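Putative MCP-type signal transduction protein (Campylobacter jejuni subsp. jejuni serotype O:2, PDB 4WY9) is a chemoreceptor that probably senses chemical stimuli in the periplasm through a tandem-PAS domain, perhaps by indirect ligand recognition, to steer chemotaxis. Local coordinates at residues T12-L16 with Q202-G206; N77-L83 with K103-A109; I150-I154 with N213-A219; I234-A240 with N256-S260. All coordinates share one frame; numbering follows the deposited sequence.

Interaction 1 (T12-L16 with Q202-G206); sequences TEDIL and QKYDG
The long N-terminal helix 8-51 of the sensor meets the loop that leads into the second PAS module, with Ile15 and Thr12 of the helix set against Tyr204 of the loop. The contact is mainly apolar, and no direct hydrogen bond joins the segments. Tyr204 carries most of it. Its CG lies anti to the carbonyl carbon, beside the backbone N (chi1 -58°), and the ring reaches across to the helix. The phenol end lands between two side chains one turn apart. Tyr204 OH lies 3.6 Å from Ile15 CD1 and 3.7 Å from Ile15 CG2. On the Thr12 side, Thr12 CG2 comes to 4.0 Å from Tyr204 OH. Ile15 CG2 sits at the ring edge, near its plane. Leu16 adds a looser touch, with its CD2 4.4 Å from Tyr204 CE2.

Lys203 packs by its aliphatic part. Its CD is 3.8 Å from Ile15 CG2, and the two side chains meet at about a right angle. The same lysine covers part of one face of the Tyr204 ring with its CG, offset toward the rim.

One water supplies the polar link. It donates to Thr12 OG1 at 2.7 Å and is hydrogen-bonded to Tyr204 OH at 2.8 Å. Thr12 OG1 also bonds Ile8 O, one turn back. In the loop, Glu207 OE1 receives the backbone N-H groups of Lys203 and Tyr204. Such packing of a long N-terminal helix along the PAS modules is typical of tandem-PAS (double Cache) chemoreceptor sensor domains.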
loop_
_atom_site.group_PDB
_atom_site.type_symbol
_atom_site.label_atom_id
_atom_site.label_comp_id
_atom_site.label_asym_id
_atom_site.label_seq_id
_atom_site.Cartn_x
_atom_site.Cartn_y
_atom_site.Cartn_z
ATOM N N THR A 12 -16.371 -21.283 15.194
ATOM C CA THR A 12 -16.450 -20.172 14.263
ATOM C C THR A 12 -15.414 -19.123 14.636
ATOM O O THR A 12 -14.727 -18.558 13.777
ATOM C CB THR A 12 -17.839 -19.529 14.196
ATOM O OG1 THR A 12 -18.810 -20.498 13.802
ATOM C CG2 THR A 12 -17.887 -18.376 13.218
ATOM N N GLU A 13 -15.317 -18.817 15.919
ATOM C CA GLU A 13 -14.312 -17.872 16.399
ATOM C C GLU A 13 -12.905 -18.342 15.999
ATOM O O GLU A 13 -12.092 -17.550 15.523
ATOM C CB GLU A 13 -14.436 -17.689 17.896
ATOM C CG GLU A 13 -15.740 -17.001 18.319
ATOM C CD GLU A 13 -16.040 -17.085 19.826
ATOM O OE1 GLU A 13 -15.456 -17.949 20.517
ATOM O OE2 GLU A 13 -16.902 -16.311 20.323
ATOM N N ASP A 14 -12.630 -19.628 16.185
ATOM C CA ASP A 14 -11.306 -20.139 15.879
ATOM C C ASP A 14 -11.058 -20.107 14.381
ATOM O O ASP A 14 -9.947 -19.819 13.922
ATOM C CB ASP A 14 -11.133 -21.566 16.408
ATOM C CG ASP A 14 -11.064 -21.641 17.914
ATOM O OD1 ASP A 14 -10.795 -20.634 18.568
ATOM O OD2 ASP A 14 -11.265 -22.761 18.449
ATOM N N ILE A 15 -12.064 -20.436 13.608
ATOM C CA ILE A 15 -11.958 -20.407 12.145
ATOM C C ILE A 15 -11.678 -18.988 11.677
ATOM O O ILE A 15 -10.779 -18.760 10.837
ATOM C CB ILE A 15 -13.223 -20.972 11.481
ATOM C CG1 ILE A 15 -13.304 -22.473 11.702
ATOM C CG2 ILE A 15 -13.286 -20.654 9.996
ATOM C CD1 ILE A 15 -14.684 -23.078 11.477
ATOM N N LEU A 16 -12.419 -18.025 12.189
ATOM C CA LEU A 16 -12.222 -16.634 11.773
ATOM C C LEU A 16 -10.817 -16.137 12.142
ATOM O O LEU A 16 -10.161 -15.432 11.347
ATOM C CB LEU A 16 -13.285 -15.733 12.358
ATOM C CG LEU A 16 -14.679 -15.893 11.790
ATOM C CD1 LEU A 16 -15.661 -15.049 12.604
ATOM C CD2 LEU A 16 -14.726 -15.467 10.326
ATOM N N GLN A 202 -14.908 -17.661 0.112
ATOM C CA GLN A 202 -16.104 -17.247 0.895
ATOM C C GLN A 202 -16.649 -18.432 1.664
ATOM O O GLN A 202 -17.185 -19.360 1.058
ATOM C CB GLN A 202 -17.170 -16.621 -0.032
ATOM C CG GLN A 202 -18.418 -16.033 0.662
ATOM C CD GLN A 202 -18.148 -14.599 1.187
ATOM O OE1 GLN A 202 -17.009 -14.191 1.372
ATOM N NE2 GLN A 202 -19.204 -13.849 1.448
ATOM N N LYS A 203 -16.509 -18.438 2.964
ATOM C CA LYS A 203 -16.918 -19.585 3.772
ATOM C C LYS A 203 -18.311 -19.418 4.310
ATOM O O LYS A 203 -19.023 -20.414 4.465
ATOM C CB LYS A 203 -15.936 -19.821 4.904
ATOM C CG LYS A 203 -16.202 -21.100 5.667
ATOM C CD LYS A 203 -15.134 -21.348 6.704
ATOM C CE LYS A 203 -15.433 -22.640 7.446
ATOM N NZ LYS A 203 -15.150 -23.777 6.555
ATOM N N TYR A 204 -18.715 -18.202 4.609
ATOM C CA TYR A 204 -20.024 -17.968 5.192
ATOM C C TYR A 204 -20.845 -17.012 4.338
ATOM O O TYR A 204 -20.300 -16.068 3.741
ATOM C CB TYR A 204 -19.901 -17.382 6.598
ATOM C CG TYR A 204 -19.110 -18.253 7.520
ATOM C CD1 TYR A 204 -19.694 -19.339 8.136
ATOM C CD2 TYR A 204 -17.770 -17.995 7.829
ATOM C CE1 TYR A 204 -18.988 -20.151 8.954
ATOM C CE2 TYR A 204 -17.062 -18.798 8.686
ATOM C CZ TYR A 204 -17.670 -19.897 9.253
ATOM O OH TYR A 204 -16.972 -20.733 10.090
ATOM N N ASP A 205 -22.149 -17.219 4.334
ATOM C CA ASP A 205 -23.049 -16.288 3.679
ATOM C C ASP A 205 -22.901 -14.912 4.329
ATOM O O ASP A 205 -23.031 -14.782 5.545
ATOM C CB ASP A 205 -24.491 -16.790 3.818
ATOM C CG ASP A 205 -24.724 -18.131 3.132
ATOM O OD1 ASP A 205 -23.800 -18.902 2.961
ATOM O OD2 ASP A 205 -25.857 -18.370 2.699
ATOM N N GLY A 206 -22.648 -13.887 3.526
ATOM C CA GLY A 206 -22.516 -12.560 4.041
ATOM C C GLY A 206 -21.210 -12.250 4.703
ATOM O O GLY A 206 -21.045 -11.171 5.284
HETATM O O HOH W 1 -18.683 -22.205 11.692
#

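Interaction 2 (N77-L83 with K103-A109); sequences NFTYLYL and KFVMLYA
Strands 78-83 and 104-109 are antiparallel neighbours in the sheet of the first PAS (PDC) module, and Thr79 and Leu81 pair with Tyr108 and Met106. The strand axes lie 4.6 Å apart, at 171°.

Backbone bonds come first. Thr79 and Tyr108 form a hydrogen-bonded pair, with Tyr108 N to Thr79 O at 2.8 Å and Thr79 N to Tyr108 O at 3.0 Å. Leu81 and Met106 do the same. Tyr80 with Leu107 and Tyr82 with Val105 are the non-hydrogen-bonded pairs between and beyond them. At Asn77 and Phe78 the strand has a classic beta bulge opposite Thr186 of strand 179-188.

Apolar packing follows on both faces. Leu81 and Met106 run side by side on one face, CD2 to SD 4.1 Å, where helix 59-70 covers them. Leu83 CD1 rests 3.8 Å from Phe104 CE2 on the same face. On the other, Leu107 CD1 lies 3.9 Å from Tyr80 CB, and Phe78 CE1 meets Ala109 CB. The Tyr80 ring leads away from strand 104-109, because its CG sits between the backbone N and carbonyl carbon (chi1 46°). Its hydroxyl bonds Asn167 OD1.

Tyr82 touches by ring and hydroxyl. Lys103 lays its CD 3.6 Å from Tyr82 OH, and Phe104 O meets the ring edge in plane, 3.3 Å from Tyr82 CD1.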
loop_
_atom_site.group_PDB
_atom_site.type_symbol
_atom_site.label_atom_id
_atom_site.label_comp_id
_atom_site.label_asym_id
_atom_site.label_seq_id
_atom_site.Cartn_x
_atom_site.Cartn_y
_atom_site.Cartn_z
ATOM N N ASN A 77 2.789 -2.055 -8.930
ATOM C CA ASN A 77 2.187 -1.750 -10.204
ATOM C C ASN A 77 2.885 -0.596 -10.848
ATOM O O ASN A 77 2.938 -0.498 -12.108
ATOM C CB ASN A 77 0.673 -1.529 -9.978
ATOM C CG ASN A 77 -0.011 -2.767 -9.369
ATOM O OD1 ASN A 77 -0.105 -2.952 -8.082
ATOM N ND2 ASN A 77 -0.549 -3.596 -10.251
ATOM N N PHE A 78 3.416 0.313 -10.025
ATOM C CA PHE A 78 4.193 1.414 -10.539
ATOM C C PHE A 78 5.428 1.651 -9.700
ATOM O O PHE A 78 5.450 1.393 -8.491
ATOM C CB PHE A 78 3.341 2.696 -10.572
ATOM C CG PHE A 78 2.093 2.574 -11.397
ATOM C CD1 PHE A 78 2.104 2.864 -12.770
ATOM C CD2 PHE A 78 0.892 2.102 -10.837
ATOM C CE1 PHE A 78 0.967 2.716 -13.526
ATOM C CE2 PHE A 78 -0.252 1.995 -11.610
ATOM C CZ PHE A 78 -0.214 2.304 -12.945
ATOM N N THR A 79 6.450 2.205 -10.346
ATOM C CA THR A 79 7.689 2.578 -9.695
ATOM C C THR A 79 8.019 3.987 -10.149
ATOM O O THR A 79 7.785 4.331 -11.307
ATOM C CB THR A 79 8.834 1.584 -10.059
ATOM O OG1 THR A 79 8.550 0.278 -9.447
ATOM C CG2 THR A 79 10.182 2.099 -9.621
ATOM N N TYR A 80 8.508 4.813 -9.247
ATOM C CA TYR A 80 8.849 6.199 -9.623
ATOM C C TYR A 80 10.079 6.716 -8.949
ATOM O O TYR A 80 10.340 6.430 -7.774
ATOM C CB TYR A 80 7.671 7.146 -9.355
ATOM C CG TYR A 80 7.011 6.954 -8.009
ATOM C CD1 TYR A 80 7.482 7.615 -6.864
ATOM C CD2 TYR A 80 5.922 6.105 -7.863
ATOM C CE1 TYR A 80 6.863 7.441 -5.659
ATOM C CE2 TYR A 80 5.314 5.913 -6.630
ATOM C CZ TYR A 80 5.793 6.584 -5.537
ATOM O OH TYR A 80 5.179 6.406 -4.290
ATOM N N LEU A 81 10.842 7.516 -9.698
ATOM C CA LEU A 81 11.938 8.304 -9.187
ATOM C C LEU A 81 11.634 9.757 -9.431
ATOM O O LEU A 81 11.552 10.202 -10.582
ATOM C CB LEU A 81 13.273 7.925 -9.822
ATOM C CG LEU A 81 14.458 8.759 -9.322
ATOM C CD1 LEU A 81 14.723 8.561 -7.849
ATOM C CD2 LEU A 81 15.714 8.432 -10.110
ATOM N N TYR A 82 11.468 10.517 -8.352
ATOM C CA TYR A 82 11.252 11.959 -8.399
ATOM C C TYR A 82 12.575 12.612 -8.010
ATOM O O TYR A 82 13.111 12.319 -6.949
ATOM C CB TYR A 82 10.117 12.337 -7.450
ATOM C CG TYR A 82 9.911 13.810 -7.185
ATOM C CD1 TYR A 82 10.092 14.774 -8.167
ATOM C CD2 TYR A 82 9.502 14.237 -5.933
ATOM C CE1 TYR A 82 9.894 16.119 -7.894
ATOM C CE2 TYR A 82 9.300 15.557 -5.652
ATOM C CZ TYR A 82 9.504 16.507 -6.622
ATOM O OH TYR A 82 9.282 17.831 -6.318
ATOM N N LEU A 83 13.130 13.463 -8.869
ATOM C CA LEU A 83 14.324 14.224 -8.530
ATOM C C LEU A 83 13.977 15.702 -8.422
ATOM O O LEU A 83 13.366 16.256 -9.339
ATOM C CB LEU A 83 15.417 14.030 -9.566
ATOM C CG LEU A 83 15.948 12.593 -9.705
ATOM C CD1 LEU A 83 17.000 12.518 -10.781
ATOM C CD2 LEU A 83 16.516 12.071 -8.423
ATOM N N LYS A 103 8.167 19.237 -13.201
ATOM C CA LYS A 103 8.927 18.415 -12.281
ATOM C C LYS A 103 9.448 17.167 -12.977
ATOM O O LYS A 103 8.869 16.699 -13.951
ATOM C CB LYS A 103 8.084 18.024 -11.068
ATOM C CG LYS A 103 7.800 19.237 -10.196
ATOM C CD LYS A 103 7.121 18.903 -8.940
ATOM C CE LYS A 103 7.076 20.170 -8.078
ATOM N NZ LYS A 103 6.145 21.136 -8.631
ATOM N N PHE A 104 10.548 16.640 -12.467
ATOM C CA PHE A 104 11.194 15.488 -13.063
ATOM C C PHE A 104 10.809 14.213 -12.327
ATOM O O PHE A 104 11.193 13.994 -11.176
ATOM C CB PHE A 104 12.714 15.638 -13.076
ATOM C CG PHE A 104 13.399 14.488 -13.757
ATOM C CD1 PHE A 104 13.522 14.463 -15.147
ATOM C CD2 PHE A 104 13.881 13.409 -13.033
ATOM C CE1 PHE A 104 14.102 13.403 -15.780
ATOM C CE2 PHE A 104 14.486 12.353 -13.669
ATOM C CZ PHE A 104 14.596 12.349 -15.038
ATOM N N VAL A 105 10.034 13.360 -12.998
ATOM C CA VAL A 105 9.569 12.102 -12.438
ATOM C C VAL A 105 9.712 11.015 -13.501
ATOM O O VAL A 105 9.136 11.118 -14.586
ATOM C CB VAL A 105 8.105 12.174 -11.930
ATOM C CG1 VAL A 105 7.675 10.794 -11.449
ATOM C CG2 VAL A 105 7.927 13.231 -10.865
ATOM N N MET A 106 10.510 9.998 -13.209
ATOM C CA MET A 106 10.591 8.809 -14.030
ATOM C C MET A 106 9.593 7.810 -13.491
ATOM O O MET A 106 9.812 7.261 -12.404
ATOM C CB MET A 106 11.986 8.223 -14.006
ATOM C CG MET A 106 13.063 9.227 -14.437
ATOM S SD MET A 106 14.770 8.687 -14.108
ATOM C CE MET A 106 15.016 7.565 -15.425
ATOM N N LEU A 107 8.499 7.584 -14.217
ATOM C CA LEU A 107 7.411 6.739 -13.782
ATOM C C LEU A 107 7.325 5.525 -14.686
ATOM O O LEU A 107 7.251 5.678 -15.914
ATOM C CB LEU A 107 6.088 7.508 -13.799
ATOM C CG LEU A 107 4.803 6.767 -13.399
ATOM C CD1 LEU A 107 4.869 6.263 -11.956
ATOM C CD2 LEU A 107 3.597 7.651 -13.612
ATOM N N TYR A 108 7.300 4.324 -14.084
ATOM C CA TYR A 108 7.250 3.079 -14.821
ATOM C C TYR A 108 6.034 2.241 -14.450
ATOM O O TYR A 108 5.670 2.177 -13.272
ATOM C CB TYR A 108 8.544 2.284 -14.572
ATOM C CG TYR A 108 9.754 2.974 -15.152
ATOM C CD1 TYR A 108 10.435 3.942 -14.444
ATOM C CD2 TYR A 108 10.212 2.660 -16.434
ATOM C CE1 TYR A 108 11.528 4.575 -14.996
ATOM C CE2 TYR A 108 11.283 3.300 -16.980
ATOM C CZ TYR A 108 11.947 4.263 -16.244
ATOM O OH TYR A 108 13.038 4.918 -16.771
ATOM N N ALA A 109 5.418 1.615 -15.444
ATOM C CA ALA A 109 4.364 0.650 -15.287
ATOM C C ALA A 109 4.788 -0.681 -15.903
ATOM O O ALA A 109 5.790 -0.765 -16.606
ATOM C CB ALA A 109 3.082 1.131 -15.962
#

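Interaction 3 (I150-I154 with N213-A219); sequences IGRPI and NSDGFMA
This is a cation-pi and packing contact between the two PAS modules: Arg152 and Pro153, in the loop between strands 149-150 and 154-156 of the first, meet Phe217 and its neighbours in the second. The guanidinium of Arg152 stacks on one face of the Phe217 ring. Arg152 CZ is 3.9 Å from the ring centroid, and the planes are 27° apart. NH1 comes nearest, 3.3 Å from Phe217 CE1, offset toward the rim.

The guanidinium is held at its side: NE and NH2 both donate to Pro153 O, each at 2.9 Å, with that oxygen tilted 20° out of the guanidinium plane. NH2 also bonds Leu228 O. Bends at chi2 and chi3 fold the arginine back toward its own backbone for this.

Pro153 packs on the backbone and side chains of 217-219. Its CG lies 3.8 Å from Ala219 CB, and its CD is 4.2 Å from Phe217 CB. Trp279 of strand 277-286 also touches this proline.

Asn213 ND2 lies 3.6 Å from Arg152 CB. A type I turn runs from Asn213 to Gly216, and Asn213 OD1 accepts from Phe217 N. The Asn213 ND2 group donates to a water at 3.0 Å, which in turn donates to Gly151 O.

With no direct hydrogen bond between the segments, the modules are joined here by a charge on an aromatic face, apolar touch and one water. The arginine's own bonds would fix the rotation of its cationic group over the ring.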
loop_
_atom_site.group_PDB
_atom_site.type_symbol
_atom_site.label_atom_id
_atom_site.label_comp_id
_atom_site.label_asym_id
_atom_site.label_seq_id
_atom_site.Cartn_x
_atom_site.Cartn_y
_atom_site.Cartn_z
ATOM N N ILE A 150 5.237 5.139 4.347
ATOM C CA ILE A 150 4.120 4.370 3.827
ATOM C C ILE A 150 2.825 5.135 4.011
ATOM O O ILE A 150 2.545 5.633 5.111
ATOM C CB ILE A 150 4.029 2.997 4.494
ATOM C CG1 ILE A 150 5.342 2.227 4.219
ATOM C CG2 ILE A 150 2.838 2.185 3.977
ATOM C CD1 ILE A 150 5.386 0.865 4.771
ATOM N N GLY A 151 2.066 5.286 2.942
ATOM C CA GLY A 151 0.856 6.069 2.975
ATOM C C GLY A 151 -0.367 5.354 3.472
ATOM O O GLY A 151 -0.301 4.199 3.888
ATOM N N ARG A 152 -1.502 6.050 3.445
ATOM C CA ARG A 152 -2.808 5.454 3.683
ATOM C C ARG A 152 -3.393 5.077 2.310
ATOM O O ARG A 152 -2.879 5.519 1.263
ATOM C CB ARG A 152 -3.696 6.396 4.471
ATOM C CG ARG A 152 -3.850 7.785 3.862
ATOM C CD ARG A 152 -5.212 8.387 4.174
ATOM N NE ARG A 152 -6.236 7.634 3.447
ATOM C CZ ARG A 152 -7.520 7.917 3.461
ATOM N NH1 ARG A 152 -7.958 8.926 4.219
ATOM N NH2 ARG A 152 -8.360 7.113 2.790
ATOM N N PRO A 153 -4.494 4.317 2.279
ATOM C CA PRO A 153 -5.127 4.039 1.000
ATOM C C PRO A 153 -5.655 5.307 0.357
ATOM O O PRO A 153 -6.310 6.109 1.025
ATOM C CB PRO A 153 -6.258 3.064 1.364
ATOM C CG PRO A 153 -5.787 2.444 2.627
ATOM C CD PRO A 153 -5.143 3.556 3.364
ATOM N N ILE A 154 -5.351 5.499 -0.922
ATOM C CA ILE A 154 -5.748 6.700 -1.653
ATOM C C ILE A 154 -6.217 6.334 -3.033
ATOM O O ILE A 154 -5.908 5.245 -3.532
ATOM C CB ILE A 154 -4.600 7.734 -1.772
ATOM C CG1 ILE A 154 -3.443 7.210 -2.585
ATOM C CG2 ILE A 154 -4.145 8.266 -0.406
ATOM C CD1 ILE A 154 -2.389 8.231 -2.942
ATOM N N ASN A 213 -6.227 0.220 7.460
ATOM C CA ASN A 213 -5.103 0.588 8.318
ATOM C C ASN A 213 -5.601 0.782 9.756
ATOM O O ASN A 213 -6.819 0.739 10.014
ATOM C CB ASN A 213 -4.302 1.782 7.758
ATOM C CG ASN A 213 -5.008 3.110 7.821
ATOM O OD1 ASN A 213 -6.042 3.269 8.436
ATOM N ND2 ASN A 213 -4.367 4.112 7.216
ATOM N N SER A 214 -4.703 0.976 10.707
ATOM C CA SER A 214 -5.107 0.993 12.106
ATOM C C SER A 214 -5.985 2.218 12.423
ATOM O O SER A 214 -6.721 2.207 13.401
ATOM C CB SER A 214 -3.880 0.971 13.028
ATOM O OG SER A 214 -3.073 2.116 12.861
ATOM N N ASP A 215 -5.891 3.267 11.603
ATOM C CA ASP A 215 -6.729 4.438 11.754
ATOM C C ASP A 215 -8.166 4.201 11.307
ATOM O O ASP A 215 -9.045 5.004 11.593
ATOM C CB ASP A 215 -6.131 5.649 11.010
ATOM C CG ASP A 215 -4.819 6.108 11.594
ATOM O OD1 ASP A 215 -4.731 6.194 12.835
ATOM O OD2 ASP A 215 -3.876 6.390 10.824
ATOM N N GLY A 216 -8.402 3.080 10.607
ATOM C CA GLY A 216 -9.730 2.742 10.157
ATOM C C GLY A 216 -10.000 2.903 8.677
ATOM O O GLY A 216 -11.100 2.567 8.218
ATOM N N PHE A 217 -9.032 3.416 7.902
ATOM C CA PHE A 217 -9.248 3.658 6.497
ATOM C C PHE A 217 -9.159 2.383 5.689
ATOM O O PHE A 217 -8.151 1.673 5.737
ATOM C CB PHE A 217 -8.268 4.718 5.983
ATOM C CG PHE A 217 -8.474 6.053 6.574
ATOM C CD1 PHE A 217 -9.593 6.828 6.234
ATOM C CD2 PHE A 217 -7.590 6.548 7.509
ATOM C CE1 PHE A 217 -9.776 8.060 6.808
ATOM C CE2 PHE A 217 -7.785 7.806 8.097
ATOM C CZ PHE A 217 -8.878 8.542 7.758
ATOM N N MET A 218 -10.215 2.080 4.944
ATOM C CA MET A 218 -10.324 0.826 4.255
ATOM C C MET A 218 -9.622 0.814 2.892
ATOM O O MET A 218 -9.820 1.692 2.070
ATOM C CB MET A 218 -11.773 0.435 4.106
ATOM C CG MET A 218 -12.396 0.057 5.461
ATOM S SD MET A 218 -14.147 -0.335 5.365
ATOM C CE MET A 218 -14.837 1.307 5.246
ATOM N N ALA A 219 -8.801 -0.202 2.694
ATOM C CA ALA A 219 -8.128 -0.477 1.433
ATOM C C ALA A 219 -8.958 -1.402 0.563
ATOM O O ALA A 219 -8.987 -1.270 -0.668
ATOM C CB ALA A 219 -6.796 -1.118 1.723
HETATM O O HOH W 2 -1.467 3.812 6.402
#

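Interaction 4 (I234-A240 with N256-S260); sequences INPNKGA and NYIAS. With ACT (acetate ion), chain B.
The Asn235 amide and the Tyr257 ring stand nearly square to each other, their planes 82° apart, in the second PAS module where the loop 234-240 lies against edge strand 253-258. At the ring edge, near its plane, are an acetate oxygen (OXT) and a water. Ala240 CB approaches the ring obliquely, 3.6 Å from Tyr257 CE1.

Two asparagine amides converge on one carbonyl. Asn235 ND2 donates to Ile258 O at 2.9 Å, almost straight (175°), in the carbonyl plane and on a lone pair. With chi1 at -172°, the Asn235 side chain extends away from its own N and its amide reaches the strand. Asn237 ND2 donates to the same oxygen at 3.1 Å from above the carbonyl plane. It also donates to Asn235 OD1, so the two amides are tied together. Ile258 O and Asn235 OD1 both lie in the Asn237 amide plane. A weak bond runs from Asn235 ND2 to Tyr257 OH.

The backbone adds Ile258 N to Gly239 O at 3.2 Å, and the loop goes on into helix 241-249.

At the other end Ile234 CD1 touches Ser260 CB. There an acetate, probably from the crystallisation liquor, is bound, with His221 NE2 as a further partner. Tyr257 OH donates to acetate OXT at 2.6 Å, Ser260 N donates to the same oxygen at 2.8 Å, and Ser260 OG donates to acetate O at 2.6 Å.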
loop_
_atom_site.group_PDB
_atom_site.type_symbol
_atom_site.label_atom_id
_atom_site.label_comp_id
_atom_site.label_asym_id
_atom_site.label_seq_id
_atom_site.Cartn_x
_atom_site.Cartn_y
_atom_site.Cartn_z
ATOM N N ILE A 234 -18.569 5.199 8.916
ATOM C CA ILE A 234 -19.700 4.634 8.203
ATOM C C ILE A 234 -20.441 3.587 9.004
ATOM O O ILE A 234 -21.561 3.224 8.663
ATOM C CB ILE A 234 -19.279 4.115 6.820
ATOM C CG1 ILE A 234 -18.304 2.995 6.946
ATOM C CG2 ILE A 234 -18.664 5.265 5.970
ATOM C CD1 ILE A 234 -18.893 1.686 6.654
ATOM N N ASN A 235 -19.828 3.134 10.095
ATOM C CA ASN A 235 -20.456 2.121 10.958
ATOM C C ASN A 235 -20.249 2.500 12.431
ATOM O O ASN A 235 -19.491 1.868 13.144
ATOM C CB ASN A 235 -19.916 0.720 10.675
ATOM C CG ASN A 235 -20.685 -0.340 11.414
ATOM O OD1 ASN A 235 -21.894 -0.209 11.617
ATOM N ND2 ASN A 235 -19.991 -1.411 11.822
ATOM N N PRO A 236 -20.941 3.549 12.899
ATOM C CA PRO A 236 -20.653 4.087 14.226
ATOM C C PRO A 236 -21.352 3.378 15.387
ATOM O O PRO A 236 -21.157 3.752 16.547
ATOM C CB PRO A 236 -21.150 5.531 14.106
ATOM C CG PRO A 236 -22.323 5.406 13.176
ATOM C CD PRO A 236 -21.849 4.425 12.127
ATOM N N ASN A 237 -22.123 2.343 15.115
ATOM C CA ASN A 237 -22.938 1.767 16.171
ATOM C C ASN A 237 -22.112 1.220 17.333
ATOM O O ASN A 237 -20.979 0.774 17.151
ATOM C CB ASN A 237 -23.883 0.735 15.609
ATOM C CG ASN A 237 -23.263 -0.592 15.478
ATOM O OD1 ASN A 237 -23.317 -1.402 16.419
ATOM N ND2 ASN A 237 -22.725 -0.895 14.328
ATOM N N LYS A 238 -22.692 1.229 18.528
ATOM C CA LYS A 238 -21.989 0.834 19.744
ATOM C C LYS A 238 -21.509 -0.623 19.663
ATOM O O LYS A 238 -20.489 -0.964 20.237
ATOM C CB LYS A 238 -22.896 1.017 20.968
ATOM C CG LYS A 238 -22.210 0.629 22.263
ATOM C CD LYS A 238 -23.117 0.838 23.480
ATOM C CE LYS A 238 -22.355 0.628 24.786
ATOM N NZ LYS A 238 -23.270 0.550 25.950
ATOM N N GLY A 239 -22.231 -1.453 18.913
ATOM C CA GLY A 239 -21.879 -2.857 18.783
ATOM C C GLY A 239 -20.678 -3.127 17.884
ATOM O O GLY A 239 -20.294 -4.279 17.688
ATOM N N ALA A 240 -20.062 -2.064 17.346
ATOM C CA ALA A 240 -18.879 -2.183 16.505
ATOM C C ALA A 240 -17.633 -1.693 17.247
ATOM O O ALA A 240 -16.493 -1.923 16.801
ATOM C CB ALA A 240 -19.067 -1.422 15.246
ATOM N N ASN A 256 -17.814 -10.032 19.153
ATOM C CA ASN A 256 -19.151 -9.757 18.669
ATOM C C ASN A 256 -19.114 -8.422 17.953
ATOM O O ASN A 256 -18.509 -7.463 18.447
ATOM C CB ASN A 256 -20.155 -9.746 19.820
ATOM C CG ASN A 256 -20.516 -11.157 20.322
ATOM O OD1 ASN A 256 -19.776 -12.134 20.148
ATOM N ND2 ASN A 256 -21.603 -11.248 20.996
ATOM N N TYR A 257 -19.763 -8.327 16.809
ATOM C CA TYR A 257 -19.639 -7.159 15.948
ATOM C C TYR A 257 -20.891 -6.961 15.127
ATOM O O TYR A 257 -21.358 -7.872 14.495
ATOM C CB TYR A 257 -18.437 -7.370 15.003
ATOM C CG TYR A 257 -18.200 -6.281 13.974
ATOM C CD1 TYR A 257 -17.632 -5.073 14.337
ATOM C CD2 TYR A 257 -18.516 -6.486 12.630
ATOM C CE1 TYR A 257 -17.401 -4.093 13.412
ATOM C CE2 TYR A 257 -18.278 -5.495 11.687
ATOM C CZ TYR A 257 -17.738 -4.300 12.090
ATOM O OH TYR A 257 -17.523 -3.301 11.179
ATOM N N ILE A 258 -21.404 -5.735 15.106
ATOM C CA ILE A 258 -22.529 -5.394 14.262
ATOM C C ILE A 258 -22.002 -4.642 13.048
ATOM O O ILE A 258 -21.479 -3.539 13.191
ATOM C CB ILE A 258 -23.591 -4.564 14.991
ATOM C CG1 ILE A 258 -24.133 -5.359 16.183
ATOM C CG2 ILE A 258 -24.687 -4.169 14.027
ATOM C CD1 ILE A 258 -25.165 -4.612 16.967
ATOM N N ALA A 259 -22.121 -5.267 11.882
ATOM C CA ALA A 259 -21.501 -4.757 10.663
ATOM C C ALA A 259 -22.270 -3.585 10.077
ATOM O O ALA A 259 -23.388 -3.303 10.483
ATOM C CB ALA A 259 -21.392 -5.858 9.639
ATOM N N SER A 260 -21.651 -2.898 9.116
ATOM C CA SER A 260 -22.242 -1.719 8.517
ATOM C C SER A 260 -23.527 -2.044 7.760
ATOM O O SER A 260 -24.361 -1.157 7.545
ATOM C CB SER A 260 -21.237 -1.050 7.558
ATOM O OG SER A 260 -20.915 -1.907 6.488
HETATM C C ACT B . -18.246 -3.708 7.872
HETATM O O ACT B . -18.809 -3.378 6.788
HETATM O OXT ACT B . -18.874 -3.498 8.949
HETATM C CH3 ACT B . -16.871 -4.278 7.879
HETATM O O HOH W 3 -17.351 -4.994 18.188
#

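The four contacts run along the length of the elongated sensor. Interaction 2 lies within the first PAS module, and interaction 3 joins that module to the second. Interactions 1 and 4 lie toward the other end. The centres of interactions 1 and 2 are about 41 Å apart, on opposite sides of the chain's centre. Interaction 3 is between them, its centre about 22 Å from that of interaction 2 and about 24 Å from that of interaction 1. Interactions 3 and 4 touch, with Met218 CE 4.2 Å from Ile234 CG1. The Met218 side chain is also about 5 Å from a bound acetate, an ion probably from the crystallisation liquor, though it may mark a pocket.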